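PDB 3QFE: putative dihydrodipicolinate synthase family protein from Coccidioides immitis, which is of unknown specific function but has the TIM-barrel fold of the dihydrodipicolinate synthase family. Local coordinates for residues M5-P10 with A107-V112; V142-F147 with P169-V174. One frame throughout, in Å; residues are numbered along the deposited sequence.

Contact 1: residues M5-P10 with A107-V112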
ATOM      1  N   MET A   5     -19.930   0.283   7.606  1.00 49.83           N
ATOM      2  CA  MET A   5     -19.579   0.832   6.258  1.00 48.80           C
ATOM      3  C   MET A   5     -18.225   1.559   6.326  1.00 47.60           C
ATOM      4  O   MET A   5     -17.752   1.928   7.403  1.00 48.17           O
ATOM      5  CB  MET A   5     -20.681   1.747   5.696  1.00 49.60           C
ATOM      6  N   VAL A   6     -17.600   1.729   5.165  1.00 45.27           N
ATOM      7  CA  VAL A   6     -16.290   2.360   5.077  1.00 42.99           C
ATOM      8  C   VAL A   6     -16.443   3.882   5.033  1.00 42.12           C
ATOM      9  O   VAL A   6     -17.213   4.407   4.229  1.00 42.36           O
ATOM     10  CB  VAL A   6     -15.521   1.830   3.850  1.00 41.95           C
ATOM     11  CG1 VAL A   6     -14.144   2.449   3.752  1.00 39.73           C
ATOM     12  CG2 VAL A   6     -15.408   0.302   3.941  1.00 41.46           C
ATOM     13  N   PRO A   7     -15.715   4.595   5.910  1.00 41.35           N
ATOM     14  CA  PRO A   7     -15.826   6.066   5.946  1.00 41.35           C
ATOM     15  C   PRO A   7     -15.269   6.743   4.687  1.00 40.14           C
ATOM     16  O   PRO A   7     -14.422   6.168   3.988  1.00 37.92           O
ATOM     17  CB  PRO A   7     -14.976   6.457   7.157  1.00 41.87           C
ATOM     18  CG  PRO A   7     -14.057   5.297   7.382  1.00 41.15           C
ATOM     19  CD  PRO A   7     -14.798   4.076   6.943  1.00 40.45           C
ATOM     20  N   ARG A   8     -15.764   7.951   4.430  1.00 40.45           N
ATOM     21  CA  ARG A   8     -15.330   8.815   3.339  1.00 39.73           C
ATOM     22  C   ARG A   8     -13.815   9.075   3.425  1.00 39.14           C
ATOM     23  O   ARG A   8     -13.108   9.050   2.406  1.00 37.63           O
ATOM     24  CB  ARG A   8     -16.096  10.151   3.419  1.00 40.73           C
ATOM     25  CG  ARG A   8     -15.968  11.042   2.177  1.00 40.80           C
ATOM     26  CD  ARG A   8     -16.625  12.426   2.356  1.00 42.84           C
ATOM     27  NE  ARG A   8     -15.846  13.321   3.232  1.00 42.63           N
ATOM     28  CZ  ARG A   8     -14.882  14.149   2.825  1.00 42.30           C
ATOM     29  NH1 ARG A   8     -14.253  14.918   3.710  1.00 43.05           N
ATOM     30  NH2 ARG A   8     -14.542  14.218   1.541  1.00 40.76           N
ATOM     31  N   VAL A   9     -13.343   9.351   4.639  1.00 39.47           N
ATOM     32  CA  VAL A   9     -11.934   9.614   4.892  1.00 39.33           C
ATOM     33  C   VAL A   9     -11.273   8.350   5.461  1.00 38.83           C
ATOM     34  O   VAL A   9     -11.731   7.813   6.469  1.00 38.86           O
ATOM     35  CB  VAL A   9     -11.751  10.813   5.871  1.00 41.26           C
ATOM     36  CG1 VAL A   9     -10.282  10.941   6.306  1.00 40.11           C
ATOM     37  CG2 VAL A   9     -12.261  12.118   5.246  1.00 39.83           C
ATOM     38  N   PRO A  10     -10.193   7.879   4.815  1.00 38.36           N
ATOM     39  CA  PRO A  10      -9.534   6.604   5.110  1.00 37.95           C
ATOM     40  C   PRO A  10      -9.059   6.523   6.549  1.00 39.41           C
ATOM     41  O   PRO A  10      -8.471   7.487   7.045  1.00 40.17           O
ATOM     42  CB  PRO A  10      -8.320   6.617   4.178  1.00 37.13           C
ATOM     43  CG  PRO A  10      -8.671   7.544   3.117  1.00 36.77           C
ATOM     44  CD  PRO A  10      -9.522   8.588   3.716  1.00 37.80           C
ATOM     45  N   ALA A 107     -13.880  -0.646  -5.158  1.00 29.60           N
ATOM     46  CA  ALA A 107     -12.943   0.118  -4.305  1.00 28.84           C
ATOM     47  C   ALA A 107     -13.649   1.219  -3.479  1.00 29.78           C
ATOM     48  O   ALA A 107     -14.743   1.660  -3.858  1.00 30.87           O
ATOM     49  CB  ALA A 107     -11.828   0.705  -5.139  1.00 28.48           C
ATOM     50  N   ASN A 108     -13.067   1.631  -2.337  1.00 29.23           N
ATOM     51  CA  ASN A 108     -13.640   2.731  -1.525  1.00 29.82           C
ATOM     52  C   ASN A 108     -12.928   4.054  -1.803  1.00 30.20           C
ATOM     53  O   ASN A 108     -13.530   5.142  -1.697  1.00 31.12           O
ATOM     54  CB  ASN A 108     -13.553   2.456  -0.015  1.00 29.55           C
ATOM     55  CG  ASN A 108     -14.125   1.110   0.381  1.00 29.58           C
ATOM     56  OD1 ASN A 108     -13.384   0.177   0.702  1.00 32.42           O
ATOM     57  ND2 ASN A 108     -15.431   0.997   0.362  1.00 27.03           N
ATOM     58  N   TYR A 109     -11.642   3.949  -2.145  1.00 29.08           N
ATOM     59  CA  TYR A 109     -10.805   5.103  -2.388  1.00 29.06           C
ATOM     60  C   TYR A 109      -9.890   4.841  -3.578  1.00 28.94           C
ATOM     61  O   TYR A 109      -9.550   3.679  -3.889  1.00 28.79           O
ATOM     62  CB  TYR A 109      -9.925   5.381  -1.165  1.00 29.23           C
ATOM     63  CG  TYR A 109     -10.592   5.232   0.192  1.00 28.21           C
ATOM     64  CD1 TYR A 109     -11.481   6.190   0.679  1.00 29.78           C
ATOM     65  CD2 TYR A 109     -10.301   4.161   0.993  1.00 26.94           C
ATOM     66  CE1 TYR A 109     -12.065   6.061   1.923  1.00 28.63           C
ATOM     67  CE2 TYR A 109     -10.880   4.016   2.249  1.00 29.21           C
ATOM     68  CZ  TYR A 109     -11.749   4.963   2.709  1.00 29.95           C
ATOM     69  OH  TYR A 109     -12.307   4.779   3.955  1.00 32.57           O
ATOM     70  N   VAL A 110      -9.435   5.914  -4.213  1.00 28.77           N
ATOM     71  CA  VAL A 110      -8.442   5.764  -5.255  1.00 28.80           C
ATOM     72  C   VAL A 110      -7.193   6.516  -4.880  1.00 30.05           C
ATOM     73  O   VAL A 110      -7.258   7.614  -4.328  1.00 31.17           O
ATOM     74  CB  VAL A 110      -8.946   6.173  -6.670  1.00 28.08           C
ATOM     75  CG1 VAL A 110     -10.037   5.262  -7.078  1.00 27.32           C
ATOM     76  CG2 VAL A 110      -9.437   7.614  -6.707  1.00 28.43           C
ATOM     77  N   LEU A 111      -6.058   5.898  -5.188  1.00 30.10           N
ATOM     78  CA  LEU A 111      -4.755   6.435  -4.871  1.00 31.33           C
ATOM     79  C   LEU A 111      -4.064   6.919  -6.154  1.00 31.58           C
ATOM     80  O   LEU A 111      -3.791   6.131  -7.058  1.00 31.86           O
ATOM     81  CB  LEU A 111      -3.971   5.342  -4.170  1.00 30.76           C
ATOM     82  CG  LEU A 111      -2.548   5.564  -3.694  1.00 32.66           C
ATOM     83  CD1 LEU A 111      -2.451   6.583  -2.572  1.00 31.65           C
ATOM     84  CD2 LEU A 111      -2.032   4.182  -3.240  1.00 34.20           C
ATOM     85  N   VAL A 112      -3.816   8.219  -6.242  1.00 32.90           N
ATOM     86  CA  VAL A 112      -3.493   8.870  -7.513  1.00 33.29           C
ATOM     87  C   VAL A 112      -2.085   9.490  -7.552  1.00 35.26           C
ATOM     88  O   VAL A 112      -1.815  10.463  -6.861  1.00 35.24           O
ATOM     89  CB  VAL A 112      -4.565   9.986  -7.862  1.00 34.37           C
ATOM     90  CG1 VAL A 112      -4.317  10.628  -9.251  1.00 32.33           C
ATOM     91  CG2 VAL A 112      -5.990   9.438  -7.800  1.00 32.76           C
TER
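Two N-H donors grip OD1 of Asn108: NH2 of Arg74 and the backbone N of Ile83. The residue thus fixed leads into strand 109-112 of a TIM barrel, and the neighbouring Tyr109 carries most of the contact with the chain that precedes the first strand, illustrating how an irregular N-terminal segment can be docked by one aromatic side chain. Tyr109 OH donates to Pro7 O at 2.5 Å, a short bond that arrives in the plane of the carbonyl with a C=O...OH angle of 146°. A second carbonyl comes to the ring rim, where Arg8 O lies 3.2 Å from Tyr109 CE1. Meanwhile Pro10 lays its CG over the ring as a CH-pi contact, 3.9 Å from the centroid of Tyr109 and only 10° off the normal. The opposite face has Asn108 CB over its centre, so the phenol is sandwiched between the proline and its own chain neighbour. Val6 fills the corner between Asn108 and the phenol tip. With CG1 anti to the backbone N (chi1 -179°), that methyl approaches obliquely and crowds the tip, CG1 to Tyr109 OH being 3.0 Å. The side chains of Val6 and Asn108 cross at about a right angle, and Val6 CG2 lies 3.6 Å from Asn108 ND2.

Contact 2: residues V142-F147 with P169-V174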
ATOM      1  N   VAL A 142     -10.294  10.718  -3.127  1.00 31.99           N
ATOM      2  CA  VAL A 142      -8.960  10.674  -3.720  1.00 31.39           C
ATOM      3  C   VAL A 142      -7.829  10.820  -2.688  1.00 32.09           C
ATOM      4  O   VAL A 142      -7.845  11.718  -1.870  1.00 32.61           O
ATOM      5  CB  VAL A 142      -8.830  11.773  -4.823  1.00 32.04           C
ATOM      6  CG1 VAL A 142      -7.377  12.010  -5.238  1.00 29.61           C
ATOM      7  CG2 VAL A 142      -9.717  11.429  -6.026  1.00 30.42           C
ATOM      8  N   VAL A 143      -6.858   9.912  -2.742  1.00 32.08           N
ATOM      9  CA  VAL A 143      -5.637  10.034  -1.943  1.00 33.25           C
ATOM     10  C   VAL A 143      -4.467  10.336  -2.897  1.00 34.42           C
ATOM     11  O   VAL A 143      -4.201   9.578  -3.842  1.00 33.54           O
ATOM     12  CB  VAL A 143      -5.356   8.762  -1.078  1.00 31.97           C
ATOM     13  CG1 VAL A 143      -4.097   8.950  -0.229  1.00 30.69           C
ATOM     14  CG2 VAL A 143      -6.537   8.456  -0.163  1.00 31.21           C
ATOM     15  N   ILE A 144      -3.790  11.451  -2.646  1.00 37.00           N
ATOM     16  CA  ILE A 144      -2.628  11.858  -3.426  1.00 39.06           C
ATOM     17  C   ILE A 144      -1.554  10.829  -3.160  1.00 40.46           C
ATOM     18  O   ILE A 144      -1.328  10.446  -2.000  1.00 40.33           O
ATOM     19  CB  ILE A 144      -2.139  13.262  -3.013  1.00 40.35           C
ATOM     20  CG1 ILE A 144      -3.206  14.311  -3.325  1.00 40.32           C
ATOM     21  CG2 ILE A 144      -0.822  13.620  -3.706  1.00 39.90           C
ATOM     22  CD1 ILE A 144      -3.026  15.634  -2.564  1.00 39.38           C
ATOM     23  N   TYR A 145      -0.948  10.334  -4.233  1.00 42.23           N
ATOM     24  CA  TYR A 145       0.126   9.352  -4.140  1.00 44.64           C
ATOM     25  C   TYR A 145       1.386  10.079  -4.538  1.00 48.19           C
ATOM     26  O   TYR A 145       1.619  10.346  -5.712  1.00 48.34           O
ATOM     27  CB  TYR A 145      -0.141   8.197  -5.094  1.00 43.18           C
ATOM     28  CG  TYR A 145       0.700   6.932  -4.931  1.00 44.43           C
ATOM     29  CD1 TYR A 145       0.368   5.787  -5.659  1.00 44.31           C
ATOM     30  CD2 TYR A 145       1.816   6.874  -4.069  1.00 46.03           C
ATOM     31  CE1 TYR A 145       1.112   4.610  -5.555  1.00 47.67           C
ATOM     32  CE2 TYR A 145       2.583   5.700  -3.954  1.00 48.31           C
ATOM     33  CZ  TYR A 145       2.218   4.564  -4.700  1.00 50.23           C
ATOM     34  OH  TYR A 145       2.928   3.373  -4.619  1.00 51.84           O
ATOM     35  N   ASN A 146       2.187  10.431  -3.547  1.00 52.41           N
ATOM     36  CA  ASN A 146       3.425  11.130  -3.798  1.00 57.11           C
ATOM     37  C   ASN A 146       4.584  10.145  -3.915  1.00 59.12           C
ATOM     38  O   ASN A 146       5.144   9.727  -2.897  1.00 60.42           O
ATOM     39  CB  ASN A 146       3.689  12.142  -2.676  1.00 58.48           C
ATOM     40  CG  ASN A 146       4.618  13.268  -3.109  1.00 62.29           C
ATOM     41  OD1 ASN A 146       4.974  13.382  -4.285  1.00 64.12           O
ATOM     42  ND2 ASN A 146       5.007  14.118  -2.155  1.00 65.80           N
ATOM     43  N   PHE A 147       4.942   9.760  -5.141  1.00 61.05           N
ATOM     44  CA  PHE A 147       6.094   8.875  -5.345  1.00 63.37           C
ATOM     45  C   PHE A 147       7.168   9.481  -6.269  1.00 65.89           C
ATOM     46  O   PHE A 147       7.076   9.343  -7.497  1.00 66.22           O
ATOM     47  CB  PHE A 147       5.648   7.506  -5.871  1.00 62.00           C
ATOM     48  CG  PHE A 147       6.669   6.410  -5.677  1.00 63.89           C
ATOM     49  CD1 PHE A 147       6.257   5.089  -5.535  1.00 64.35           C
ATOM     50  CD2 PHE A 147       8.041   6.695  -5.626  1.00 67.29           C
ATOM     51  CE1 PHE A 147       7.195   4.059  -5.352  1.00 66.17           C
ATOM     52  CE2 PHE A 147       8.986   5.676  -5.439  1.00 68.79           C
ATOM     53  CZ  PHE A 147       8.560   4.353  -5.304  1.00 67.62           C
ATOM     54  N   PRO A 169     -12.544  19.130  -1.651  1.00 47.36           N
ATOM     55  CA  PRO A 169     -13.039  18.350  -0.493  1.00 46.24           C
ATOM     56  C   PRO A 169     -13.149  16.844  -0.773  1.00 43.73           C
ATOM     57  O   PRO A 169     -13.267  16.050   0.152  1.00 42.82           O
ATOM     58  CB  PRO A 169     -14.431  18.944  -0.229  1.00 48.11           C
ATOM     59  CG  PRO A 169     -14.494  20.244  -1.023  1.00 49.77           C
ATOM     60  CD  PRO A 169     -13.574  20.037  -2.197  1.00 48.16           C
ATOM     61  N   ASN A 170     -13.105  16.458  -2.046  1.00 41.94           N
ATOM     62  CA  ASN A 170     -13.057  15.047  -2.402  1.00 39.33           C
ATOM     63  C   ASN A 170     -11.639  14.458  -2.286  1.00 38.05           C
ATOM     64  O   ASN A 170     -11.434  13.258  -2.501  1.00 36.64           O
ATOM     65  CB  ASN A 170     -13.648  14.847  -3.802  1.00 38.47           C
ATOM     66  CG  ASN A 170     -13.926  13.398  -4.126  1.00 36.27           C
ATOM     67  OD1 ASN A 170     -14.392  12.633  -3.275  1.00 37.09           O
ATOM     68  ND2 ASN A 170     -13.652  13.009  -5.365  1.00 31.82           N
ATOM     69  N   VAL A 171     -10.657  15.305  -1.979  1.00 38.31           N
ATOM     70  CA  VAL A 171      -9.308  14.818  -1.686  1.00 37.20           C
ATOM     71  C   VAL A 171      -9.270  14.564  -0.202  1.00 37.66           C
ATOM     72  O   VAL A 171      -9.531  15.472   0.598  1.00 39.41           O
ATOM     73  CB  VAL A 171      -8.199  15.808  -2.107  1.00 38.37           C
ATOM     74  CG1 VAL A 171      -6.879  15.498  -1.403  1.00 36.44           C
ATOM     75  CG2 VAL A 171      -8.043  15.819  -3.650  1.00 36.55           C
ATOM     76  N   VAL A 172      -8.957  13.326   0.164  1.00 35.79           N
ATOM     77  CA  VAL A 172      -9.059  12.900   1.555  1.00 36.29           C
ATOM     78  C   VAL A 172      -7.759  12.372   2.201  1.00 36.13           C
ATOM     79  O   VAL A 172      -7.800  11.823   3.301  1.00 36.09           O
ATOM     80  CB  VAL A 172     -10.177  11.831   1.723  1.00 35.48           C
ATOM     81  CG1 VAL A 172     -11.549  12.441   1.416  1.00 36.53           C
ATOM     82  CG2 VAL A 172      -9.903  10.609   0.853  1.00 31.41           C
ATOM     83  N   GLY A 173      -6.627  12.529   1.531  1.00 35.45           N
ATOM     84  CA  GLY A 173      -5.363  12.132   2.114  1.00 36.17           C
ATOM     85  C   GLY A 173      -4.208  12.185   1.141  1.00 36.75           C
ATOM     86  O   GLY A 173      -4.379  12.614   0.005  1.00 36.93           O
ATOM     87  N   VAL A 174      -3.035  11.745   1.598  1.00 37.24           N
ATOM     88  CA  VAL A 174      -1.808  11.701   0.804  1.00 37.83           C
ATOM     89  C   VAL A 174      -1.021  10.490   1.329  1.00 38.58           C
ATOM     90  O   VAL A 174      -1.037  10.249   2.522  1.00 38.60           O
ATOM     91  CB  VAL A 174      -0.968  13.046   0.920  1.00 39.57           C
ATOM     92  CG1 VAL A 174      -0.583  13.381   2.376  1.00 39.96           C
ATOM     93  CG2 VAL A 174       0.294  12.988   0.076  1.00 38.79           C
TER
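Strands 142-146 and 171-174 run side by side as parallel neighbours in the TIM-barrel sheet, their axes 29° apart, yet the pairing gains a residue on one side. Val142 lies opposite Val171 and Ile144 opposite Val174, so two steps on the first strand match three on the second: a beta bulge at Val172 and Gly173. Before it the ladder is regular. Val142 N binds Asn170 O almost along the C=O axis, and Val142 O accepts a hydrogen bond from Val172 N at 2.8 Å. Beyond it, Ile144 N reaches Gly173 O at 3.0 Å from above the carbonyl plane. Shape follows the bulge. Where glycine offers bare backbone, Val143 rests its CG1, anti to the backbone N, 3.5 Å from Gly173 C; its other methyl, CG2, meets Val172 CG2 at 4.1 Å, the two side chains crossing at about a right angle. On the other face Ile144 wedges between two valines: its CD1 reaches back to Val171 CG1 at 4.0 Å, while its CB lies 3.9 Å from Val174 CG2. Val142 CG1 and Val171 CG2 meet obliquely at 4.2 Å. This second face packs outward, with Ile144 and Val171 on Ile164 and Val174 on Ile161 of helix 158-167, and Ile144 also on Phe131 of helix 124-137; strand 109-112 lies on the far side of 142-146, where Val142 meets Val110 and Val112 and Val143, on the other face, meets Leu111.

From the N terminus, the chain first passes through 5-10, and contact 1 closes when it returns to 107-112 after the first three barrel strands and the helices that follow them. Contact 2 follows in series, neither nested in nor crossing contact 1: it closes the much shorter excursion from 142-147 through helix 158-167 to 169-174, a beta-alpha-beta crossover. The two nevertheless meet in space, because strands 109-112 and 142-146 are sheet neighbours, with a probable hydrogen bond from Tyr145 N to Val112 O. Arg8 bridges them too, its NH2 probably bonded to Pro169 O. The N-terminal segment thus touches strands 109-112 and 171-176, the two neighbours of strand 142-146 in the sheet.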